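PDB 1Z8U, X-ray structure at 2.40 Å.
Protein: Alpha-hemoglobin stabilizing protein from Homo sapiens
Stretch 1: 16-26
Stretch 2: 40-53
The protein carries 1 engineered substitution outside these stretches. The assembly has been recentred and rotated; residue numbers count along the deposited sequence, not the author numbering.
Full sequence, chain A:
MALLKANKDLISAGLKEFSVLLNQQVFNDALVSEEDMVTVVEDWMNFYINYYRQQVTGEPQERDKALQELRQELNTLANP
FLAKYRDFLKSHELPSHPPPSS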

ATOM      1  N   LYS A  16      -2.573 -15.314   6.888  1.00 81.31           N
ATOM      2  CA  LYS A  16      -1.674 -15.943   5.941  1.00 85.30           C
ATOM      3  C   LYS A  16      -1.369 -14.864   4.915  1.00 83.28           C
ATOM      4  O   LYS A  16      -0.208 -14.605   4.579  1.00 80.72           O
ATOM      5  CB  LYS A  16      -2.345 -17.144   5.267  1.00 93.11           C
ATOM      6  CG  LYS A  16      -1.364 -18.035   4.509  1.00103.70           C
ATOM      7  CD  LYS A  16      -2.032 -19.267   3.919  1.00112.12           C
ATOM      8  CE  LYS A  16      -0.997 -20.199   3.299  1.00117.96           C
ATOM      9  NZ  LYS A  16      -0.186 -19.523   2.243  1.00121.68           N
ATOM     10  N   GLU A  17      -2.435 -14.228   4.439  1.00 80.93           N
ATOM     11  CA  GLU A  17      -2.328 -13.149   3.465  1.00 81.10           C
ATOM     12  C   GLU A  17      -1.447 -12.038   4.038  1.00 76.80           C
ATOM     13  O   GLU A  17      -0.660 -11.426   3.324  1.00 76.14           O
ATOM     14  CB  GLU A  17      -3.728 -12.611   3.135  1.00 86.18           C
ATOM     15  CG  GLU A  17      -4.667 -13.673   2.533  1.00 96.73           C
ATOM     16  CD  GLU A  17      -6.139 -13.265   2.524  1.00100.50           C
ATOM     17  OE1 GLU A  17      -6.976 -14.054   2.028  1.00103.31           O
ATOM     18  OE2 GLU A  17      -6.460 -12.162   3.013  1.00103.99           O
ATOM     19  N   PHE A  18      -1.574 -11.797   5.338  1.00 72.88           N
ATOM     20  CA  PHE A  18      -0.794 -10.764   6.002  1.00 69.18           C
ATOM     21  C   PHE A  18       0.690 -11.119   6.056  1.00 70.00           C
ATOM     22  O   PHE A  18       1.557 -10.236   6.048  1.00 69.56           O
ATOM     23  CB  PHE A  18      -1.314 -10.538   7.422  1.00 65.48           C
ATOM     24  CG  PHE A  18      -0.726  -9.331   8.092  1.00 61.48           C
ATOM     25  CD1 PHE A  18      -1.025  -8.052   7.627  1.00 61.39           C
ATOM     26  CD2 PHE A  18       0.137  -9.468   9.166  1.00 58.81           C
ATOM     27  CE1 PHE A  18      -0.472  -6.931   8.222  1.00 60.48           C
ATOM     28  CE2 PHE A  18       0.699  -8.356   9.775  1.00 59.63           C
ATOM     29  CZ  PHE A  18       0.394  -7.083   9.301  1.00 63.20           C
ATOM     30  N   SER A  19       0.987 -12.413   6.112  1.00 70.99           N
ATOM     31  CA  SER A  19       2.372 -12.860   6.175  1.00 70.95           C
ATOM     32  C   SER A  19       3.068 -12.757   4.833  1.00 69.15           C
ATOM     33  O   SER A  19       4.229 -12.364   4.765  1.00 67.26           O
ATOM     34  CB  SER A  19       2.449 -14.292   6.693  1.00 72.26           C
ATOM     35  OG  SER A  19       2.179 -14.323   8.081  1.00 75.72           O
ATOM     36  N   VAL A  20       2.372 -13.117   3.761  1.00 68.93           N
ATOM     37  CA  VAL A  20       2.992 -13.009   2.451  1.00 70.20           C
ATOM     38  C   VAL A  20       3.259 -11.521   2.213  1.00 70.34           C
ATOM     39  O   VAL A  20       4.260 -11.153   1.591  1.00 70.23           O
ATOM     40  CB  VAL A  20       2.100 -13.587   1.325  1.00 69.56           C
ATOM     41  CG1 VAL A  20       0.702 -13.034   1.407  1.00 71.15           C
ATOM     42  CG2 VAL A  20       2.703 -13.251  -0.010  1.00 72.25           C
ATOM     43  N   LEU A  21       2.374 -10.671   2.736  1.00 67.22           N
ATOM     44  CA  LEU A  21       2.540  -9.228   2.600  1.00 65.25           C
ATOM     45  C   LEU A  21       3.810  -8.855   3.354  1.00 66.15           C
ATOM     46  O   LEU A  21       4.730  -8.254   2.794  1.00 67.64           O
ATOM     47  CB  LEU A  21       1.353  -8.476   3.219  1.00 59.17           C
ATOM     48  CG  LEU A  21       0.988  -7.061   2.737  1.00 54.23           C
ATOM     49  CD1 LEU A  21       0.637  -6.191   3.943  1.00 49.68           C
ATOM     50  CD2 LEU A  21       2.121  -6.432   1.947  1.00 52.44           C
ATOM     51  N   LEU A  22       3.850  -9.220   4.632  1.00 67.41           N
ATOM     52  CA  LEU A  22       4.993  -8.920   5.479  1.00 68.08           C
ATOM     53  C   LEU A  22       6.276  -9.559   4.959  1.00 71.91           C
ATOM     54  O   LEU A  22       7.315  -8.897   4.878  1.00 72.85           O
ATOM     55  CB  LEU A  22       4.739  -9.403   6.906  1.00 65.61           C
ATOM     56  CG  LEU A  22       3.615  -8.797   7.747  1.00 65.03           C
ATOM     57  CD1 LEU A  22       3.572  -9.533   9.087  1.00 62.50           C
ATOM     58  CD2 LEU A  22       3.835  -7.300   7.968  1.00 62.47           C
ATOM     59  N   ASN A  23       6.199 -10.841   4.597  1.00 75.05           N
ATOM     60  CA  ASN A  23       7.370 -11.581   4.118  1.00 77.43           C
ATOM     61  C   ASN A  23       7.976 -11.121   2.802  1.00 77.04           C
ATOM     62  O   ASN A  23       9.154 -11.370   2.547  1.00 77.22           O
ATOM     63  CB  ASN A  23       7.065 -13.080   4.010  1.00 81.74           C
ATOM     64  CG  ASN A  23       6.681 -13.706   5.343  1.00 83.95           C
ATOM     65  OD1 ASN A  23       7.238 -13.369   6.391  1.00 84.82           O
ATOM     66  ND2 ASN A  23       5.735 -14.636   5.302  1.00 84.86           N
ATOM     67  N   GLN A  24       7.194 -10.462   1.956  1.00 76.72           N
ATOM     68  CA  GLN A  24       7.741 -10.016   0.682  1.00 76.59           C
ATOM     69  C   GLN A  24       8.434  -8.674   0.796  1.00 76.77           C
ATOM     70  O   GLN A  24       9.027  -8.209  -0.169  1.00 77.81           O
ATOM     71  CB  GLN A  24       6.647  -9.944  -0.396  1.00 75.29           C
ATOM     72  CG  GLN A  24       5.482  -9.016  -0.068  1.00 73.39           C
ATOM     73  CD  GLN A  24       4.469  -8.935  -1.191  1.00 69.98           C
ATOM     74  OE1 GLN A  24       4.212  -9.921  -1.884  1.00 69.49           O
ATOM     75  NE2 GLN A  24       3.875  -7.761  -1.368  1.00 69.36           N
ATOM     76  N   GLN A  25       8.376  -8.057   1.972  1.00 77.64           N
ATOM     77  CA  GLN A  25       8.999  -6.750   2.172  1.00 80.40           C
ATOM     78  C   GLN A  25      10.531  -6.773   2.092  1.00 83.55           C
ATOM     79  O   GLN A  25      11.186  -7.564   2.768  1.00 84.52           O
ATOM     80  CB  GLN A  25       8.562  -6.168   3.517  1.00 78.23           C
ATOM     81  CG  GLN A  25       7.058  -5.974   3.646  1.00 77.09           C
ATOM     82  CD  GLN A  25       6.502  -4.946   2.667  1.00 75.68           C
ATOM     83  OE1 GLN A  25       7.028  -3.834   2.551  1.00 73.52           O
ATOM     84  NE2 GLN A  25       5.426  -5.308   1.971  1.00 71.95           N
ATOM     85  N   VAL A  26      11.092  -5.893   1.267  1.00 86.72           N
ATOM     86  CA  VAL A  26      12.541  -5.794   1.089  1.00 89.82           C
ATOM     87  C   VAL A  26      13.088  -4.558   1.798  1.00 89.91           C
ATOM     88  O   VAL A  26      13.076  -3.456   1.257  1.00 90.20           O
ATOM     89  CB  VAL A  26      12.908  -5.720  -0.408  1.00 92.44           C
ATOM     90  CG1 VAL A  26      12.762  -7.089  -1.044  1.00 94.69           C
ATOM     91  CG2 VAL A  26      11.990  -4.727  -1.121  1.00 96.28           C
ATOM     92  N   VAL A  40       2.709   2.902   8.435  1.00 46.69           N
ATOM     93  CA  VAL A  40       2.440   2.032   7.289  1.00 45.98           C
ATOM     94  C   VAL A  40       1.784   0.739   7.738  1.00 48.28           C
ATOM     95  O   VAL A  40       0.690   0.405   7.292  1.00 45.28           O
ATOM     96  CB  VAL A  40       3.731   1.665   6.519  1.00 45.96           C
ATOM     97  CG1 VAL A  40       3.484   0.453   5.656  1.00 45.16           C
ATOM     98  CG2 VAL A  40       4.164   2.806   5.638  1.00 42.80           C
ATOM     99  N   VAL A  41       2.455   0.010   8.632  1.00 54.41           N
ATOM    100  CA  VAL A  41       1.924  -1.264   9.127  1.00 55.35           C
ATOM    101  C   VAL A  41       0.545  -1.122   9.759  1.00 56.16           C
ATOM    102  O   VAL A  41      -0.338  -1.936   9.498  1.00 56.97           O
ATOM    103  CB  VAL A  41       2.898  -1.941  10.138  1.00 57.36           C
ATOM    104  CG1 VAL A  41       2.307  -3.271  10.651  1.00 56.95           C
ATOM    105  CG2 VAL A  41       4.237  -2.208   9.464  1.00 56.38           C
ATOM    106  N   GLU A  42       0.334  -0.095  10.576  1.00 59.78           N
ATOM    107  CA  GLU A  42      -0.981   0.061  11.175  1.00 65.06           C
ATOM    108  C   GLU A  42      -2.024   0.293  10.094  1.00 64.36           C
ATOM    109  O   GLU A  42      -3.166  -0.145  10.243  1.00 64.03           O
ATOM    110  CB  GLU A  42      -1.011   1.199  12.190  1.00 72.91           C
ATOM    111  CG  GLU A  42      -1.541   0.762  13.566  1.00 85.82           C
ATOM    112  CD  GLU A  42      -3.031   0.434  13.588  1.00 92.77           C
ATOM    113  OE1 GLU A  42      -3.523  -0.049  14.637  1.00 95.90           O
ATOM    114  OE2 GLU A  42      -3.708   0.663  12.564  1.00 96.82           O
ATOM    115  N   ASP A  43      -1.644   0.972   9.007  1.00 61.88           N
ATOM    116  CA  ASP A  43      -2.583   1.195   7.906  1.00 59.37           C
ATOM    117  C   ASP A  43      -2.905  -0.157   7.278  1.00 58.22           C
ATOM    118  O   ASP A  43      -4.058  -0.448   6.943  1.00 55.30           O
ATOM    119  CB  ASP A  43      -1.993   2.133   6.853  1.00 61.40           C
ATOM    120  CG  ASP A  43      -2.084   3.595   7.254  1.00 62.01           C
ATOM    121  OD1 ASP A  43      -1.529   4.444   6.532  1.00 64.21           O
ATOM    122  OD2 ASP A  43      -2.716   3.906   8.281  1.00 64.02           O
ATOM    123  N   TRP A  44      -1.883  -0.993   7.138  1.00 58.24           N
ATOM    124  CA  TRP A  44      -2.079  -2.323   6.582  1.00 60.53           C
ATOM    125  C   TRP A  44      -3.002  -3.144   7.472  1.00 60.96           C
ATOM    126  O   TRP A  44      -3.807  -3.927   6.974  1.00 59.83           O
ATOM    127  CB  TRP A  44      -0.748  -3.050   6.433  1.00 60.70           C
ATOM    128  CG  TRP A  44       0.136  -2.469   5.380  1.00 63.40           C
ATOM    129  CD1 TRP A  44      -0.241  -1.678   4.331  1.00 62.44           C
ATOM    130  CD2 TRP A  44       1.541  -2.695   5.227  1.00 64.41           C
ATOM    131  NE1 TRP A  44       0.842  -1.401   3.535  1.00 64.37           N
ATOM    132  CE2 TRP A  44       1.949  -2.013   4.063  1.00 64.47           C
ATOM    133  CE3 TRP A  44       2.496  -3.413   5.963  1.00 64.76           C
ATOM    134  CZ2 TRP A  44       3.277  -2.026   3.614  1.00 66.47           C
ATOM    135  CZ3 TRP A  44       3.811  -3.427   5.518  1.00 65.80           C
ATOM    136  CH2 TRP A  44       4.191  -2.737   4.353  1.00 65.21           C
ATOM    137  N   MET A  45      -2.894  -2.976   8.788  1.00 61.20           N
ATOM    138  CA  MET A  45      -3.772  -3.727   9.686  1.00 63.34           C
ATOM    139  C   MET A  45      -5.179  -3.137   9.674  1.00 61.16           C
ATOM    140  O   MET A  45      -6.158  -3.870   9.586  1.00 58.60           O
ATOM    141  CB  MET A  45      -3.192  -3.776  11.108  1.00 63.98           C
ATOM    142  CG  MET A  45      -1.955  -4.660  11.182  1.00 64.82           C
ATOM    143  SD  MET A  45      -1.343  -4.971  12.837  1.00 66.18           S
ATOM    144  CE  MET A  45      -0.068  -3.728  12.972  1.00 67.15           C
ATOM    145  N   ASN A  46      -5.284  -1.814   9.744  1.00 61.52           N
ATOM    146  CA  ASN A  46      -6.599  -1.183   9.687  1.00 61.72           C
ATOM    147  C   ASN A  46      -7.262  -1.750   8.437  1.00 61.42           C
ATOM    148  O   ASN A  46      -8.401  -2.209   8.464  1.00 60.28           O
ATOM    149  CB  ASN A  46      -6.465   0.340   9.560  1.00 61.10           C
ATOM    150  CG  ASN A  46      -6.078   1.006  10.869  1.00 63.91           C
ATOM    151  OD1 ASN A  46      -5.818   2.213  10.918  1.00 66.24           O
ATOM    152  ND2 ASN A  46      -6.045   0.225  11.941  1.00 65.07           N
ATOM    153  N   PHE A  47      -6.502  -1.728   7.348  1.00 61.55           N
ATOM    154  CA  PHE A  47      -6.935  -2.227   6.052  1.00 59.04           C
ATOM    155  C   PHE A  47      -7.572  -3.616   6.138  1.00 57.90           C
ATOM    156  O   PHE A  47      -8.703  -3.798   5.705  1.00 56.96           O
ATOM    157  CB  PHE A  47      -5.728  -2.233   5.091  1.00 58.78           C
ATOM    158  CG  PHE A  47      -5.931  -3.062   3.859  1.00 55.71           C
ATOM    159  CD1 PHE A  47      -4.940  -3.945   3.438  1.00 53.58           C
ATOM    160  CD2 PHE A  47      -7.125  -2.991   3.139  1.00 54.81           C
ATOM    161  CE1 PHE A  47      -5.129  -4.753   2.324  1.00 54.91           C
ATOM    162  CE2 PHE A  47      -7.329  -3.794   2.022  1.00 56.84           C
ATOM    163  CZ  PHE A  47      -6.329  -4.680   1.610  1.00 56.41           C
ATOM    164  N   TYR A  48      -6.845  -4.593   6.681  1.00 60.64           N
ATOM    165  CA  TYR A  48      -7.367  -5.958   6.816  1.00 63.08           C
ATOM    166  C   TYR A  48      -8.622  -6.006   7.679  1.00 65.57           C
ATOM    167  O   TYR A  48      -9.587  -6.699   7.362  1.00 66.32           O
ATOM    168  CB  TYR A  48      -6.320  -6.890   7.426  1.00 60.10           C
ATOM    169  CG  TYR A  48      -5.352  -7.459   6.426  1.00 59.07           C
ATOM    170  CD1 TYR A  48      -4.572  -6.617   5.631  1.00 57.72           C
ATOM    171  CD2 TYR A  48      -5.197  -8.841   6.279  1.00 56.89           C
ATOM    172  CE1 TYR A  48      -3.658  -7.132   4.715  1.00 56.08           C
ATOM    173  CE2 TYR A  48      -4.278  -9.373   5.359  1.00 57.35           C
ATOM    174  CZ  TYR A  48      -3.510  -8.505   4.584  1.00 56.76           C
ATOM    175  OH  TYR A  48      -2.572  -8.995   3.709  1.00 51.33           O
ATOM    176  N   ILE A  49      -8.607  -5.273   8.780  1.00 68.12           N
ATOM    177  CA  ILE A  49      -9.759  -5.261   9.656  1.00 72.17           C
ATOM    178  C   ILE A  49     -10.972  -4.728   8.909  1.00 74.47           C
ATOM    179  O   ILE A  49     -12.006  -5.388   8.850  1.00 76.26           O
ATOM    180  CB  ILE A  49      -9.492  -4.399  10.893  1.00 72.15           C
ATOM    181  CG1 ILE A  49      -8.464  -5.090  11.780  1.00 72.68           C
ATOM    182  CG2 ILE A  49     -10.773  -4.168  11.662  1.00 74.47           C
ATOM    183  CD1 ILE A  49      -8.000  -4.231  12.923  1.00 75.71           C
ATOM    184  N   ASN A  50     -10.842  -3.542   8.325  1.00 76.67           N
ATOM    185  CA  ASN A  50     -11.949  -2.938   7.595  1.00 77.52           C
ATOM    186  C   ASN A  50     -12.384  -3.814   6.434  1.00 76.02           C
ATOM    187  O   ASN A  50     -13.505  -3.693   5.945  1.00 75.31           O
ATOM    188  CB  ASN A  50     -11.558  -1.552   7.084  1.00 84.60           C
ATOM    189  CG  ASN A  50     -11.087  -0.621   8.202  1.00 92.13           C
ATOM    190  OD1 ASN A  50     -10.873   0.576   7.981  1.00 95.86           O
ATOM    191  ND2 ASN A  50     -10.914  -1.169   9.406  1.00 95.37           N
ATOM    192  N   TYR A  51     -11.499  -4.704   5.992  1.00 74.22           N
ATOM    193  CA  TYR A  51     -11.825  -5.600   4.889  1.00 71.96           C
ATOM    194  C   TYR A  51     -12.696  -6.741   5.382  1.00 72.08           C
ATOM    195  O   TYR A  51     -13.833  -6.900   4.941  1.00 72.19           O
ATOM    196  CB  TYR A  51     -10.557  -6.189   4.252  1.00 69.48           C
ATOM    197  CG  TYR A  51     -10.845  -7.296   3.246  1.00 66.66           C
ATOM    198  CD1 TYR A  51     -10.435  -8.608   3.486  1.00 67.85           C
ATOM    199  CD2 TYR A  51     -11.543  -7.030   2.059  1.00 65.53           C
ATOM    200  CE1 TYR A  51     -10.708  -9.636   2.562  1.00 66.21           C
ATOM    201  CE2 TYR A  51     -11.820  -8.040   1.135  1.00 63.78           C
ATOM    202  CZ  TYR A  51     -11.398  -9.340   1.387  1.00 65.68           C
ATOM    203  OH  TYR A  51     -11.639 -10.336   0.460  1.00 64.09           O
ATOM    204  N   TYR A  52     -12.142  -7.538   6.291  1.00 72.51           N
ATOM    205  CA  TYR A  52     -12.847  -8.675   6.853  1.00 72.41           C
ATOM    206  C   TYR A  52     -14.034  -8.264   7.689  1.00 75.26           C
ATOM    207  O   TYR A  52     -14.771  -9.113   8.159  1.00 75.47           O
ATOM    208  CB  TYR A  52     -11.901  -9.520   7.699  1.00 68.80           C
ATOM    209  CG  TYR A  52     -10.950 -10.340   6.875  1.00 63.70           C
ATOM    210  CD1 TYR A  52     -11.429 -11.307   5.991  1.00 61.69           C
ATOM    211  CD2 TYR A  52      -9.576 -10.146   6.965  1.00 61.51           C
ATOM    212  CE1 TYR A  52     -10.564 -12.061   5.218  1.00 62.14           C
ATOM    213  CE2 TYR A  52      -8.697 -10.895   6.196  1.00 61.46           C
ATOM    214  CZ  TYR A  52      -9.197 -11.851   5.328  1.00 62.31           C
ATOM    215  OH  TYR A  52      -8.329 -12.621   4.595  1.00 65.38           O
ATOM    216  N   ARG A  53     -14.219  -6.962   7.879  1.00 78.99           N
ATOM    217  CA  ARG A  53     -15.350  -6.473   8.653  1.00 83.66           C
ATOM    218  C   ARG A  53     -16.626  -6.755   7.863  1.00 85.56           C
ATOM    219  O   ARG A  53     -17.734  -6.759   8.413  1.00 86.08           O
ATOM    220  CB  ARG A  53     -15.215  -4.977   8.906  1.00 83.92           C
ATOM    221  CG  ARG A  53     -16.297  -4.417   9.787  1.00 87.18           C
ATOM    222  CD  ARG A  53     -15.684  -3.577  10.883  1.00 93.35           C
ATOM    223  NE  ARG A  53     -14.889  -2.481  10.340  1.00 98.26           N
ATOM    224  CZ  ARG A  53     -14.111  -1.694  11.074  1.00100.78           C
ATOM    225  NH1 ARG A  53     -14.025  -1.889  12.386  1.00103.01           N
ATOM    226  NH2 ARG A  53     -13.425  -0.713  10.501  1.00101.80           N
TER

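The strongest polar link between the two stretches joins a carboxylate to a phenol. Tyr52 OH donates a hydrogen bond to Glu17 OE2 across 2.5 Å, a very short separation for such a pair. A carboxylate is a strong acceptor and a phenol a good donor, so the match is chemically natural. Both residues suit the task in their reach: the CA-to-CB bonds of each point toward the opposing stretch, and the extended chi2 of Glu17 (t) carries its carboxylate out to the hydroxyl, where OE2 lies at the edge of the Tyr52 ring, near its plane.

One turn earlier in the second helix, Tyr48 also brings its hydroxyl to the first helix, but to the backbone. Tyr48 OH lies 3.1 Å from Glu17 O, a weak hydrogen bond that is best regarded as tentative. The same carbonyl accepts the helical hydrogen bond from Leu21 N, at 3.2 Å between Leu21 N and Glu17 O, so the tyrosine approaches an oxygen already engaged in its own helix. Tyrosine fits this place because its aromatic ring can lie among apolar neighbours while its hydroxyl meets a polar group at the far end.

These contacts connect the helix of the first stretch with that of the second, which run in nearly antiparallel directions, at 156°. Their axes come no closer than 11.7 Å, a wide spacing that large side chains fill. The CA atoms of Phe18 and Tyr48, 8.2 Å apart, mark the nearest backbone register. From there the antiparallel course pairs earlier residues of one helix with later residues of the other: Glu17 meets Tyr52, whereas Leu21 meets Trp44.

Phe18 is the hub of the apolar packing. Its ring turns an edge toward the face of Tyr48, with centroids 5.3 Å apart and planes at 84°; this geometry sets the slightly positive ring hydrogens against the electron-rich pi face. Phe18 CB also packs 3.8 Å from Tyr48 CE2. Farther out, Phe18 CZ reaches Met45 CG at 3.9 Å, and the methionine sulfur, Met45 SD, lies obliquely 5.4 Å from the centroid of the Phe18 ring. The flexible, polarizable methionine side chain is well suited to fitting against an aromatic neighbour. Trp44 CB and Val41 CG1 complete this group at the edge of the phenylalanine ring.

Leu21 continues the apolar contact. Its CD1 methyl sits over one face of Trp44, 4.2 Å from the centroid of the five-membered ring, in a CH-pi interaction, and the closest contact of the pair is 3.8 Å, from Leu21 CD1 to Trp44 CD2. The broad indole offers a flat surface on which a branched aliphatic residue can rest.

Beyond the first helix, Gln25 finishes the contact. Gln25 NE2 donates a hydrogen bond to Leu21 O at 3.1 Å, tying the side chain back to its own stretch, while Gln25 OE1 approaches Trp44 CH2 to 3.5 Å at the indole edge, where the ring presents its C-H groups.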